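Local coordinates for putative pilus assembly-related protein (Burkholderia pseudomallei, PDB 4DAD) that probably takes part in pilus assembly, here as the CheY-like receiver domain of a longer protein that is predicted to bind and hydrolyse ATP, at residues 21-26 with 70-75. Residues are numbered along the deposited sequence; the frame is centred on the assembly and turned at random.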
loop_
_atom_site.group_PDB
_atom_site.type_symbol
_atom_site.label_atom_id
_atom_site.label_comp_id
_atom_site.label_asym_id
_atom_site.label_seq_id
_atom_site.Cartn_x
_atom_site.Cartn_y
_atom_site.Cartn_z
ATOM N N ILE A 21 0.958 -18.469 7.081
ATOM C CA ILE A 21 0.335 -17.463 6.221
ATOM C C ILE A 21 -0.916 -17.990 5.545
ATOM O O ILE A 21 -0.887 -18.946 4.762
ATOM C CB ILE A 21 1.315 -16.856 5.187
ATOM C CG1 ILE A 21 2.563 -16.270 5.906
ATOM C CG2 ILE A 21 0.591 -15.786 4.384
ATOM C CD1 ILE A 21 3.844 -16.097 5.060
ATOM N N ASN A 22 -2.018 -17.320 5.873
ATOM C CA ASN A 22 -3.347 -17.573 5.372
ATOM C C ASN A 22 -3.625 -16.655 4.210
ATOM O O ASN A 22 -3.649 -15.438 4.374
ATOM C CB ASN A 22 -4.366 -17.387 6.496
ATOM C CG ASN A 22 -4.254 -18.437 7.566
ATOM O OD1 ASN A 22 -3.741 -19.542 7.357
ATOM N ND2 ASN A 22 -4.752 -18.120 8.737
ATOM N N ILE A 23 -3.840 -17.249 3.039
ATOM C CA ILE A 23 -4.140 -16.552 1.786
ATOM C C ILE A 23 -5.573 -16.830 1.326
ATOM O O ILE A 23 -5.973 -17.980 1.187
ATOM C CB ILE A 23 -3.130 -16.943 0.652
ATOM C CG1 ILE A 23 -1.651 -16.845 1.150
ATOM C CG2 ILE A 23 -3.397 -16.097 -0.635
ATOM C CD1 ILE A 23 -0.589 -16.686 0.108
ATOM N N LEU A 24 -6.332 -15.772 1.063
ATOM C CA LEU A 24 -7.666 -15.860 0.465
ATOM C C LEU A 24 -7.525 -15.491 -1.010
ATOM O O LEU A 24 -6.997 -14.416 -1.322
ATOM C CB LEU A 24 -8.660 -14.957 1.181
ATOM C CG LEU A 24 -10.107 -14.936 0.630
ATOM C CD1 LEU A 24 -10.802 -16.322 0.771
ATOM C CD2 LEU A 24 -10.909 -13.851 1.312
ATOM N N VAL A 25 -7.908 -16.415 -1.907
ATOM C CA VAL A 25 -7.844 -16.233 -3.378
ATOM C C VAL A 25 -9.276 -15.985 -3.870
ATOM O O VAL A 25 -10.154 -16.797 -3.606
ATOM C CB VAL A 25 -7.124 -17.400 -4.136
ATOM C CG1 VAL A 25 -7.197 -17.181 -5.641
ATOM C CG2 VAL A 25 -5.660 -17.497 -3.724
ATOM N N ALA A 26 -9.522 -14.842 -4.533
ATOM C CA ALA A 26 -10.870 -14.456 -4.953
ATOM C C ALA A 26 -10.973 -14.268 -6.437
ATOM O O ALA A 26 -10.243 -13.445 -6.986
ATOM C CB ALA A 26 -11.279 -13.163 -4.243
ATOM N N ILE A 70 -3.356 -12.486 3.584
ATOM C CA ILE A 70 -3.310 -12.033 2.189
ATOM C C ILE A 70 -4.632 -12.317 1.462
ATOM O O ILE A 70 -5.262 -13.354 1.650
ATOM C CB ILE A 70 -2.094 -12.641 1.444
ATOM C CG1 ILE A 70 -0.776 -12.184 2.086
ATOM C CG2 ILE A 70 -2.098 -12.330 -0.074
ATOM C CD1 ILE A 70 0.478 -13.146 1.768
ATOM N N LEU A 71 -5.039 -11.346 0.644
ATOM C CA LEU A 71 -6.191 -11.399 -0.220
ATOM C C LEU A 71 -5.712 -11.147 -1.630
ATOM O O LEU A 71 -5.281 -10.049 -1.958
ATOM C CB LEU A 71 -7.276 -10.395 0.224
ATOM C CG LEU A 71 -8.436 -10.114 -0.734
ATOM C CD1 LEU A 71 -9.134 -11.382 -1.178
ATOM C CD2 LEU A 71 -9.424 -9.164 -0.091
HETATM N N MSE A 72 -5.776 -12.187 -2.460
HETATM C CA MSE A 72 -5.402 -12.076 -3.860
HETATM C C MSE A 72 -6.672 -11.978 -4.706
HETATM O O MSE A 72 -7.457 -12.928 -4.743
HETATM C CB MSE A 72 -4.557 -13.255 -4.249
HETATM C CG MSE A 72 -3.655 -12.970 -5.410
HETATM SE SE MSE A 72 -2.468 -14.472 -5.657
HETATM C CE MSE A 72 -1.789 -14.605 -3.814
ATOM N N ILE A 73 -6.926 -10.794 -5.296
ATOM C CA ILE A 73 -8.133 -10.531 -6.068
ATOM C C ILE A 73 -7.851 -10.612 -7.566
ATOM O O ILE A 73 -6.958 -9.929 -8.060
ATOM C CB ILE A 73 -8.764 -9.157 -5.682
ATOM C CG1 ILE A 73 -9.373 -9.167 -4.278
ATOM C CG2 ILE A 73 -9.833 -8.686 -6.681
ATOM C CD1 ILE A 73 -9.379 -7.711 -3.617
ATOM N N ASP A 74 -8.662 -11.402 -8.291
ATOM C CA ASP A 74 -8.609 -11.444 -9.745
ATOM C C ASP A 74 -9.382 -10.194 -10.266
ATOM O O ASP A 74 -10.587 -10.058 -10.017
ATOM C CB ASP A 74 -9.186 -12.770 -10.265
ATOM C CG ASP A 74 -9.391 -12.868 -11.766
ATOM O OD1 ASP A 74 -8.927 -11.963 -12.491
ATOM O OD2 ASP A 74 -9.999 -13.863 -12.219
ATOM N N GLY A 75 -8.661 -9.287 -10.938
ATOM C CA GLY A 75 -9.195 -8.026 -11.454
ATOM C C GLY A 75 -9.618 -8.011 -12.906
ATOM O O GLY A 75 -9.212 -7.117 -13.654
#
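The backbones of N22–A26 and I70–D74 are hydrogen-bonded side by side, with I23, V25, I70 and M72 on one face and L24, A26, L71 and I73 on the other. Strand 70-74 is the middle strand of the five-stranded parallel sheet (order 2-1-3-4-5) of a response-regulator receiver domain, and 22-26 lies beside it; their short axes make an angle of 18°. Each strand has a further neighbour at its outer edge, 47-51 beside 22-26 and 97-102 beside 70-74. Five backbone hydrogen bonds alternate in direction across the seam. L24 N donates to I70 O at 2.7 Å, and M72 N to L24 O at 2.8 Å.

The face carrying I23 and M72 is covered by helices 30-43 and 128-140. Here I23 and I70 run side by side, with CG2 to CG2 at 4.0 Å. In selenomethionine M72 the chain bends at its last torsion (chi3 -52°), which brings CE to 3.9 Å from I23 CG2, while V40 and L135 of the two helices also touch M72. At the strand starts, I70 CD1 lies 3.7 Å from I21 CG2. On the other face L24 and L71 extend alongside each other, L24 CD2 being 3.9 Å from L71 CD1, and the same L71 methyl also approaches A26 CB.

D74, the predicted phosphoacceptor, is unmodified here; its carboxylate turns away to S27 and R32. Its backbone N is held by A26 O, and its CB lies 3.5 Å from that same A26 O.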